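Local atomic coordinates of serpin (Taeniopygia guttata, PDB entry 5HGC), a protein that binds the steroid cortisol and may inhibit serine-type endopeptidases. Residues Phe36-Ser41 / Thr367-Lys372; Glu189-Phe194 / Val203-Gln208; Gln141-Ile146 / Asn156-Met161. All coordinates share one frame; numbering follows the deposited sequence. Where two conformers were deposited one is given.

Contact 1: Phe36-Ser41 / Thr367-Lys372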
loop_
_atom_site.group_PDB
_atom_site.type_symbol
_atom_site.label_atom_id
_atom_site.label_comp_id
_atom_site.label_asym_id
_atom_site.label_seq_id
_atom_site.Cartn_x
_atom_site.Cartn_y
_atom_site.Cartn_z
ATOM N N PHE A 36 -7.860 -2.620 -0.698
ATOM C CA PHE A 36 -6.816 -1.725 -1.242
ATOM C C PHE A 36 -6.069 -0.941 -0.186
ATOM O O PHE A 36 -6.655 -0.104 0.482
ATOM C CB PHE A 36 -7.376 -0.759 -2.278
ATOM C CG PHE A 36 -6.310 -0.140 -3.115
ATOM C CD1 PHE A 36 -5.718 -0.870 -4.158
ATOM C CD2 PHE A 36 -5.853 1.153 -2.855
ATOM C CE1 PHE A 36 -4.701 -0.336 -4.929
ATOM C CE2 PHE A 36 -4.824 1.693 -3.618
ATOM C CZ PHE A 36 -4.246 0.950 -4.645
ATOM N N TYR A 37 -4.774 -1.188 -0.065
ATOM C CA TYR A 37 -3.948 -0.521 0.926
ATOM C C TYR A 37 -2.509 -0.380 0.443
ATOM O O TYR A 37 -2.153 -0.858 -0.653
ATOM C CB TYR A 37 -4.041 -1.213 2.302
ATOM C CG TYR A 37 -3.416 -2.591 2.332
ATOM C CD1 TYR A 37 -4.156 -3.736 1.932
ATOM C CD2 TYR A 37 -2.106 -2.770 2.776
ATOM C CE1 TYR A 37 -3.579 -4.996 1.943
ATOM C CE2 TYR A 37 -1.518 -4.019 2.780
ATOM C CZ TYR A 37 -2.262 -5.123 2.359
ATOM O OH TYR A 37 -1.690 -6.389 2.393
ATOM N N SER A 38 -1.711 0.391 1.213
ATOM C CA SER A 38 -0.274 0.573 0.951
ATOM C C SER A 38 0.587 -0.071 2.041
ATOM O O SER A 38 0.747 0.484 3.101
ATOM C CB SER A 38 0.101 2.026 0.693
ATOM O OG SER A 38 1.517 2.134 0.507
ATOM N N PRO A 39 1.123 -1.280 1.781
ATOM C CA PRO A 39 2.003 -1.901 2.798
ATOM C C PRO A 39 3.114 -0.925 3.251
ATOM O O PRO A 39 3.324 -0.721 4.445
ATOM C CB PRO A 39 2.648 -3.078 2.051
ATOM C CG PRO A 39 1.839 -3.300 0.831
ATOM C CD PRO A 39 1.050 -2.058 0.525
ATOM N N VAL A 40 3.810 -0.319 2.298
ATOM C CA VAL A 40 4.963 0.464 2.642
ATOM C C VAL A 40 4.582 1.616 3.561
ATOM O O VAL A 40 5.330 1.902 4.495
ATOM C CB VAL A 40 5.733 0.967 1.408
ATOM C CG1 VAL A 40 4.890 1.921 0.498
ATOM C CG2 VAL A 40 7.114 1.459 1.848
ATOM N N SER A 41 3.419 2.224 3.306
ATOM C CA SER A 41 2.880 3.275 4.100
ATOM C C SER A 41 2.537 2.794 5.526
ATOM O O SER A 41 2.906 3.465 6.492
ATOM C CB SER A 41 1.688 3.883 3.385
ATOM O OG SER A 41 0.866 4.558 4.317
ATOM N N THR A 367 6.874 -3.198 -1.858
ATOM C CA THR A 367 5.479 -3.211 -2.227
ATOM C C THR A 367 4.818 -1.897 -1.851
ATOM O O THR A 367 4.723 -1.549 -0.661
ATOM C CB THR A 367 4.754 -4.381 -1.561
ATOM O OG1 THR A 367 5.610 -5.544 -1.618
ATOM C CG2 THR A 367 3.418 -4.636 -2.253
ATOM N N LEU A 368 4.377 -1.191 -2.889
ATOM C CA LEU A 368 3.689 0.072 -2.728
ATOM C C LEU A 368 2.199 -0.112 -2.541
ATOM O O LEU A 368 1.599 0.595 -1.728
ATOM C CB LEU A 368 3.944 1.020 -3.904
ATOM C CG LEU A 368 5.409 1.106 -4.326
ATOM C CD1 LEU A 368 5.538 2.095 -5.471
ATOM C CD2 LEU A 368 6.345 1.440 -3.150
ATOM N N PHE A 369 1.566 -1.019 -3.288
ATOM C CA PHE A 369 0.106 -1.179 -3.133
ATOM C C PHE A 369 -0.310 -2.622 -3.298
ATOM O O PHE A 369 0.264 -3.352 -4.121
ATOM C CB PHE A 369 -0.649 -0.328 -4.155
ATOM C CG PHE A 369 -0.488 1.151 -3.967
ATOM C CD1 PHE A 369 -1.280 1.841 -3.055
ATOM C CD2 PHE A 369 0.438 1.878 -4.730
ATOM C CE1 PHE A 369 -1.142 3.221 -2.889
ATOM C CE2 PHE A 369 0.582 3.272 -4.558
ATOM C CZ PHE A 369 -0.218 3.947 -3.635
ATOM N N ILE A 370 -1.311 -3.033 -2.524
ATOM C CA ILE A 370 -1.912 -4.342 -2.688
ATOM C C ILE A 370 -3.423 -4.147 -2.880
ATOM O O ILE A 370 -4.129 -3.597 -2.002
ATOM C CB ILE A 370 -1.549 -5.283 -1.527
ATOM C CG1 ILE A 370 -0.048 -5.605 -1.564
ATOM C CG2 ILE A 370 -2.367 -6.576 -1.597
ATOM C CD1 ILE A 370 0.455 -6.479 -0.428
ATOM N N GLY A 371 -3.922 -4.569 -4.047
ATOM C CA GLY A 371 -5.314 -4.383 -4.394
ATOM C C GLY A 371 -5.885 -5.751 -4.671
ATOM O O GLY A 371 -5.236 -6.602 -5.281
ATOM N N LYS A 372 -7.095 -5.984 -4.196
ATOM C CA LYS A 372 -7.871 -7.110 -4.610
ATOM C C LYS A 372 -9.088 -6.395 -5.129
ATOM O O LYS A 372 -9.784 -5.738 -4.358
ATOM C CB LYS A 372 -8.193 -8.019 -3.402
ATOM C CG LYS A 372 -9.199 -9.059 -3.784
ATOM C CD LYS A 372 -9.588 -9.917 -2.643
ATOM C CE LYS A 372 -10.820 -10.731 -3.049
ATOM N NZ LYS A 372 -11.126 -11.704 -1.959
#
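The rings of Phe36 and Phe369 lie nearly parallel but displaced, their planes 13° apart, with Phe36 CZ 3.5 Å from Phe369 CD1. With CG anti to the backbone N (chi1 -163°), the Phe36 ring leans toward the partner strand, and its CD1 comes to 3.5 Å from the CA of Gly371, which carries no side chain to hold it off. On the other face of the sheet Tyr37 and Ile370 lie side by side, one ring face of Tyr37 resting on Ile370 CB. Pro39 CG adds a contact of 3.7 Å to Ile370 CD1. This is the core of serpin sheet B: strand 366-373 runs between the short strand 35-37 and strand 355-361, antiparallel to both, and Leu368 and Phe369 together face Ile359 as a classic beta bulge. Two backbone bonds tie the pair Tyr37 and Ile370, Tyr37 N to Ile370 O at 3.2 Å and Ile370 N to Tyr37 O at 3.0 Å, while Tyr37 OH bonds to Ala19 O of helix 12-29. Where helix 39-52 starts, the N-cap residue Ser38 donates from OG to Leu368 O at 2.7 Å, in the carbonyl plane, and the same OG takes a weak capping bond from Ser41 N. Val40 N reaches Thr367 O weakly, and the Thr367 side chain lies about 5 Å from the bound cortisol.

Contact 2: Glu189-Phe194 / Val203-Gln208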
loop_
_atom_site.group_PDB
_atom_site.type_symbol
_atom_site.label_atom_id
_atom_site.label_comp_id
_atom_site.label_asym_id
_atom_site.label_seq_id
_atom_site.Cartn_x
_atom_site.Cartn_y
_atom_site.Cartn_z
ATOM N N GLU A 189 -13.708 0.779 -24.412
ATOM C CA GLU A 189 -15.143 0.587 -24.630
ATOM C C GLU A 189 -15.702 -0.049 -23.383
ATOM O O GLU A 189 -14.995 -0.832 -22.726
ATOM C CB GLU A 189 -15.438 -0.425 -25.774
ATOM C CG GLU A 189 -14.636 -0.330 -27.078
ATOM C CD GLU A 189 -14.878 0.948 -27.920
ATOM O OE1 GLU A 189 -14.036 1.221 -28.825
ATOM O OE2 GLU A 189 -15.889 1.682 -27.702
ATOM N N GLU A 190 -16.941 0.281 -23.030
ATOM C CA GLU A 190 -17.537 -0.333 -21.848
ATOM C C GLU A 190 -17.829 -1.783 -22.161
ATOM O O GLU A 190 -18.389 -2.089 -23.213
ATOM C CB GLU A 190 -18.759 0.434 -21.270
ATOM C CG GLU A 190 -20.056 0.461 -22.081
ATOM C CD GLU A 190 -21.304 0.616 -21.208
ATOM O OE1 GLU A 190 -22.384 0.152 -21.628
ATOM O OE2 GLU A 190 -21.209 1.187 -20.096
ATOM N N ARG A 191 -17.370 -2.655 -21.267
ATOM C CA ARG A 191 -17.498 -4.093 -21.383
ATOM C C ARG A 191 -17.901 -4.639 -20.034
ATOM O O ARG A 191 -17.898 -3.917 -19.042
ATOM C CB ARG A 191 -16.172 -4.728 -21.815
ATOM C CG ARG A 191 -15.862 -4.602 -23.305
ATOM C CD ARG A 191 -14.500 -5.191 -23.644
ATOM N NE ARG A 191 -14.496 -6.652 -23.655
ATOM C CZ ARG A 191 -14.599 -7.396 -24.749
ATOM N NH1 ARG A 191 -14.568 -8.720 -24.656
ATOM N NH2 ARG A 191 -14.715 -6.812 -25.931
ATOM N N GLU A 192 -18.225 -5.916 -20.011
ATOM C CA GLU A 192 -18.776 -6.512 -18.858
ATOM C C GLU A 192 -17.701 -7.045 -17.951
ATOM O O GLU A 192 -16.725 -7.627 -18.425
ATOM C CB GLU A 192 -19.709 -7.634 -19.271
ATOM C CG GLU A 192 -21.102 -7.134 -19.615
ATOM C CD GLU A 192 -22.076 -8.255 -19.936
ATOM O OE1 GLU A 192 -21.654 -9.443 -20.083
ATOM O OE2 GLU A 192 -23.274 -7.922 -20.052
ATOM N N PHE A 193 -17.913 -6.859 -16.642
ATOM C CA PHE A 193 -17.032 -7.356 -15.607
ATOM C C PHE A 193 -17.876 -8.233 -14.716
ATOM O O PHE A 193 -18.945 -7.812 -14.244
ATOM C CB PHE A 193 -16.394 -6.179 -14.805
ATOM C CG PHE A 193 -15.320 -6.622 -13.857
ATOM C CD1 PHE A 193 -15.644 -7.215 -12.628
ATOM C CD2 PHE A 193 -13.971 -6.483 -14.203
ATOM C CE1 PHE A 193 -14.664 -7.692 -11.769
ATOM C CE2 PHE A 193 -12.980 -6.965 -13.342
ATOM C CZ PHE A 193 -13.328 -7.557 -12.118
ATOM N N PHE A 194 -17.376 -9.433 -14.435
ATOM C CA PHE A 194 -18.144 -10.451 -13.722
ATOM C C PHE A 194 -17.680 -10.538 -12.290
ATOM O O PHE A 194 -16.708 -11.203 -11.991
ATOM C CB PHE A 194 -18.185 -11.817 -14.494
ATOM C CG PHE A 194 -18.530 -11.640 -15.971
ATOM C CD1 PHE A 194 -19.870 -11.413 -16.377
ATOM C CD2 PHE A 194 -17.503 -11.566 -16.957
ATOM C CE1 PHE A 194 -20.182 -11.157 -17.726
ATOM C CE2 PHE A 194 -17.818 -11.313 -18.298
ATOM C CZ PHE A 194 -19.161 -11.114 -18.681
ATOM N N VAL A 203 -17.831 -1.622 -17.085
ATOM C CA VAL A 203 -16.595 -0.979 -16.686
ATOM C C VAL A 203 -15.936 -0.499 -17.978
ATOM O O VAL A 203 -16.046 -1.176 -18.993
ATOM C CB VAL A 203 -15.697 -1.998 -15.918
ATOM C CG1 VAL A 203 -15.089 -3.022 -16.863
ATOM C CG2 VAL A 203 -14.584 -1.294 -15.173
ATOM N N PRO A 204 -15.293 0.682 -17.975
ATOM C CA PRO A 204 -14.547 0.994 -19.206
ATOM C C PRO A 204 -13.275 0.118 -19.300
ATOM O O PRO A 204 -12.332 0.262 -18.507
ATOM C CB PRO A 204 -14.231 2.503 -19.095
ATOM C CG PRO A 204 -14.448 2.857 -17.659
ATOM C CD PRO A 204 -15.379 1.824 -17.049
ATOM N N MET A 205 -13.296 -0.814 -20.253
ATOM C CA MET A 205 -12.231 -1.786 -20.449
ATOM C C MET A 205 -11.229 -1.248 -21.472
ATOM O O MET A 205 -11.586 -0.979 -22.614
ATOM C CB MET A 205 -12.852 -3.090 -20.888
ATOM C CG MET A 205 -11.890 -4.243 -20.946
ATOM S SD MET A 205 -11.422 -4.800 -19.307
ATOM C CE MET A 205 -12.851 -5.661 -18.621
ATOM N N MET A 206 -9.994 -1.009 -21.020
ATOM C CA MET A 206 -8.951 -0.467 -21.877
ATOM C C MET A 206 -8.390 -1.623 -22.659
ATOM O O MET A 206 -8.594 -2.783 -22.265
ATOM C CB MET A 206 -7.846 0.158 -21.067
ATOM C CG MET A 206 -8.322 1.103 -19.991
ATOM S SD MET A 206 -6.895 1.911 -19.241
ATOM C CE MET A 206 -6.251 0.708 -18.050
ATOM N N TYR A 207 -7.703 -1.303 -23.760
ATOM C CA TYR A 207 -7.210 -2.268 -24.726
ATOM C C TYR A 207 -5.884 -1.827 -25.248
ATOM O O TYR A 207 -5.658 -0.641 -25.589
ATOM C CB TYR A 207 -8.166 -2.446 -25.937
ATOM C CG TYR A 207 -7.533 -3.295 -27.022
ATOM C CD1 TYR A 207 -7.454 -4.689 -26.877
ATOM C CD2 TYR A 207 -6.946 -2.702 -28.186
ATOM C CE1 TYR A 207 -6.855 -5.485 -27.833
ATOM C CE2 TYR A 207 -6.327 -3.496 -29.164
ATOM C CZ TYR A 207 -6.282 -4.899 -28.979
ATOM O OH TYR A 207 -5.619 -5.732 -29.884
ATOM N N GLN A 208 -5.024 -2.815 -25.395
ATOM C CA GLN A 208 -3.732 -2.606 -25.993
ATOM C C GLN A 208 -3.228 -3.936 -26.575
ATOM O O GLN A 208 -3.473 -5.022 -26.020
ATOM C CB GLN A 208 -2.828 -2.113 -24.884
ATOM C CG GLN A 208 -1.566 -1.455 -25.326
ATOM C CD GLN A 208 -0.570 -1.344 -24.196
ATOM O OE1 GLN A 208 0.623 -1.367 -24.475
ATOM N NE2 GLN A 208 -1.035 -1.239 -22.915
#
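Arg191 and Met205 meet through their aliphatic parts, CB of Arg191 lying 3.8 Å from CB of Met205, on one face of the beta hairpin made by strands 189-194 and 200-209, part of serpin sheet C. In the conformer given, the Arg191 chain is extended at chi2 (177°), which carries CD out to 3.8 Å from Met205 CB; the bend at chi3 then turns NE and the guanidinium. A second apolar touch comes from Val203, whose CG1 sits between the backbone N and the carbonyl carbon (chi1 73°) and there meets Phe193 CB at 4.0 Å. Behind these side chains is the antiparallel ladder. Arg191 and Val203 form a hydrogen-bonded pair, Arg191 N to Val203 O and Val203 N to Arg191 O, each 3.0 Å; Glu189 and Met205 form the next, with Met205 N to Glu189 O at 3.0 Å. Between them Glu190 faces Pro204 as a non-hydrogen-bonded pair, where Glu190 CA makes a CH...O contact of 3.3 Å with Val203 O. The short segments are inclined at 109° to each other, and the ladder here stops at Glu189 and Met205.

Further out, strand 265-283 pairs with strand 200-209: Val203 and Met205 both pack on Pro274. The Arg191 guanidinium makes a cation-pi contact with Tyr272, and its NE forms a salt bridge with Glu350 OE2.

Contact 3: Gln141-Ile146 / Asn156-Met161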
loop_
_atom_site.group_PDB
_atom_site.type_symbol
_atom_site.label_atom_id
_atom_site.label_comp_id
_atom_site.label_asym_id
_atom_site.label_seq_id
_atom_site.Cartn_x
_atom_site.Cartn_y
_atom_site.Cartn_z
ATOM N N GLN A 141 -11.175 19.736 10.595
ATOM C CA GLN A 141 -9.815 20.226 10.395
ATOM C C GLN A 141 -8.843 19.120 9.959
ATOM O O GLN A 141 -7.944 19.372 9.154
ATOM C CB GLN A 141 -9.323 21.006 11.591
ATOM C CG GLN A 141 -9.824 22.427 11.531
ATOM C CD GLN A 141 -9.391 23.243 12.728
ATOM O OE1 GLN A 141 -10.185 23.463 13.640
ATOM N NE2 GLN A 141 -8.128 23.689 12.740
ATOM N N ILE A 142 -9.074 17.909 10.456
ATOM C CA ILE A 142 -8.314 16.756 10.014
ATOM C C ILE A 142 -8.576 16.437 8.534
ATOM O O ILE A 142 -7.618 16.206 7.774
ATOM C CB ILE A 142 -8.538 15.523 10.906
ATOM C CG1 ILE A 142 -7.998 15.798 12.308
ATOM C CG2 ILE A 142 -7.808 14.314 10.326
ATOM C CD1 ILE A 142 -8.400 14.759 13.310
ATOM N N ASN A 143 -9.849 16.431 8.133
ATOM C CA ASN A 143 -10.217 16.095 6.759
ATOM C C ASN A 143 -9.803 17.150 5.752
ATOM O O ASN A 143 -9.432 16.824 4.607
ATOM C CB ASN A 143 -11.701 15.798 6.661
ATOM C CG ASN A 143 -12.093 14.552 7.438
ATOM O OD1 ASN A 143 -11.312 13.571 7.528
ATOM N ND2 ASN A 143 -13.293 14.579 8.031
ATOM N N ASP A 144 -9.813 18.403 6.196
ATOM C CA ASP A 144 -9.283 19.491 5.403
ATOM C C ASP A 144 -7.784 19.346 5.216
ATOM O O ASP A 144 -7.238 19.716 4.152
ATOM C CB ASP A 144 -9.586 20.829 6.056
ATOM C CG ASP A 144 -11.065 21.217 5.940
ATOM O OD1 ASP A 144 -11.817 20.563 5.161
ATOM O OD2 ASP A 144 -11.470 22.173 6.641
ATOM N N TYR A 145 -7.132 18.802 6.249
ATOM C CA TYR A 145 -5.709 18.609 6.224
ATOM C C TYR A 145 -5.341 17.558 5.174
ATOM O O TYR A 145 -4.452 17.812 4.307
ATOM C CB TYR A 145 -5.202 18.244 7.598
ATOM C CG TYR A 145 -3.816 17.713 7.552
ATOM C CD1 TYR A 145 -2.708 18.575 7.340
ATOM C CD2 TYR A 145 -3.581 16.304 7.689
ATOM C CE1 TYR A 145 -1.423 18.053 7.286
ATOM C CE2 TYR A 145 -2.302 15.783 7.611
ATOM C CZ TYR A 145 -1.243 16.671 7.428
ATOM O OH TYR A 145 -0.010 16.156 7.425
ATOM N N ILE A 146 -6.043 16.415 5.228
ATOM C CA ILE A 146 -5.843 15.316 4.255
ATOM C C ILE A 146 -6.163 15.795 2.865
ATOM O O ILE A 146 -5.411 15.509 1.936
ATOM C CB ILE A 146 -6.653 14.045 4.559
ATOM C CG1 ILE A 146 -6.560 13.684 6.063
ATOM C CG2 ILE A 146 -6.204 12.872 3.676
ATOM C CD1 ILE A 146 -5.197 13.259 6.594
ATOM N N ASN A 156 -12.127 13.281 3.605
ATOM C CA ASN A 156 -12.891 12.422 4.557
ATOM C C ASN A 156 -12.164 11.228 5.122
ATOM O O ASN A 156 -12.763 10.142 5.198
ATOM C CB ASN A 156 -14.223 11.892 3.983
ATOM C CG ASN A 156 -15.167 12.995 3.539
ATOM O OD1 ASN A 156 -15.176 14.112 4.089
ATOM N ND2 ASN A 156 -15.987 12.680 2.535
ATOM N N LEU A 157 -10.915 11.433 5.546
ATOM C CA LEU A 157 -10.199 10.446 6.334
ATOM C C LEU A 157 -10.965 9.918 7.560
ATOM O O LEU A 157 -11.050 8.700 7.739
ATOM C CB LEU A 157 -8.819 10.960 6.765
ATOM C CG LEU A 157 -7.899 9.908 7.453
ATOM C CD1 LEU A 157 -7.393 8.822 6.504
ATOM C CD2 LEU A 157 -6.724 10.528 8.206
ATOM N N VAL A 158 -11.478 10.801 8.423
ATOM C CA VAL A 158 -12.159 10.365 9.669
ATOM C C VAL A 158 -13.604 10.899 9.738
ATOM O O VAL A 158 -13.887 11.937 9.132
ATOM C CB VAL A 158 -11.371 10.787 10.931
ATOM C CG1 VAL A 158 -10.114 9.954 11.076
ATOM C CG2 VAL A 158 -11.015 12.267 10.891
ATOM N N LYS A 159 -14.488 10.190 10.459
ATOM C CA LYS A 159 -15.927 10.526 10.653
ATOM C C LYS A 159 -16.261 10.015 12.046
ATOM O O LYS A 159 -15.812 8.916 12.414
ATOM C CB LYS A 159 -16.864 9.820 9.631
ATOM N N ASP A 160 -17.030 10.794 12.818
ATOM C CA ASP A 160 -17.421 10.425 14.217
ATOM C C ASP A 160 -16.231 9.953 15.093
ATOM O O ASP A 160 -16.074 8.727 15.325
ATOM C CB ASP A 160 -18.525 9.328 14.233
ATOM C CG ASP A 160 -19.822 9.760 13.546
ATOM O OD1 ASP A 160 -20.282 10.918 13.736
ATOM O OD2 ASP A 160 -20.393 8.914 12.817
ATOM N N MET A 161 -15.413 10.894 15.572
ATOM C CA MET A 161 -14.213 10.541 16.339
ATOM C C MET A 161 -14.473 10.579 17.833
ATOM O O MET A 161 -14.970 11.590 18.344
ATOM C CB MET A 161 -13.046 11.462 15.979
ATOM C CG MET A 161 -12.207 10.985 14.797
ATOM S SD MET A 161 -11.425 9.365 15.005
ATOM C CE MET A 161 -10.142 9.750 16.183
#
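The side-chain amide of Asn143 grips the backbone of Val158 from both its polar atoms, joining helix 135-149 to the loop that follows it. In serpins this is helix F, lying across the front of sheet A, and the loop runs back between helix and sheet toward strand 167-176. Asn143 has CG anti to its own carbonyl carbon (chi1 -65°), which turns the amide toward the loop. There OD1 takes the N-H of Val158 at 2.9 Å, in the carbonyl plane and on a lone pair, through a nearly straight bond of 170°. Leu157 N comes as close to that oxygen, but its angle is too poor for a hydrogen bond.

The tight part lies on the sheet side of the amide. Ile146 crosses Leu157 at about a right angle, with Ile146 CD1 3.5 Å from Leu157 CD2, and Ile142 crosses Val158 in the same way, CG2 to CG2 at 3.8 Å. Val318 of strand 316-325 touches both Leu157 and Val158, so these loop residues are packed between helix and sheet. The solvent side is much looser. Asn156 starts its side chain away from the helix and is exposed, and the loop beyond is poorly ordered at Asp160. Past that point the chain is caught again by the helix, where Glu139 OE1 accepts from Met161 N. The second half of the Asn143 grip is ND2 to Val158 O, 2.9 Å, with that oxygen almost in the amide plane.

The centre of contact 1 is about 2 Å from the centre of the chain; its segments, 326 residues apart at their closest ends, pair strands 35-37 and 366-373. Contacts 3 and 2 fall, in that order, inside the loop it closes, and both are local: a helix with its following loop, and a hairpin. Centres of contacts 1 and 2 are about 24 Å apart, of 1 and 3 about 21 Å, of 2 and 3 about 34 Å; none touches another. Strand 316-325 packs against contacts 1 and 3; strand 265-283 pairs with the hairpin of contact 2 and reaches contact 1 through Tyr282. Together they sample sheet B, sheet C and helix F over sheet A, which takes up the reactive loop in inhibitory serpins.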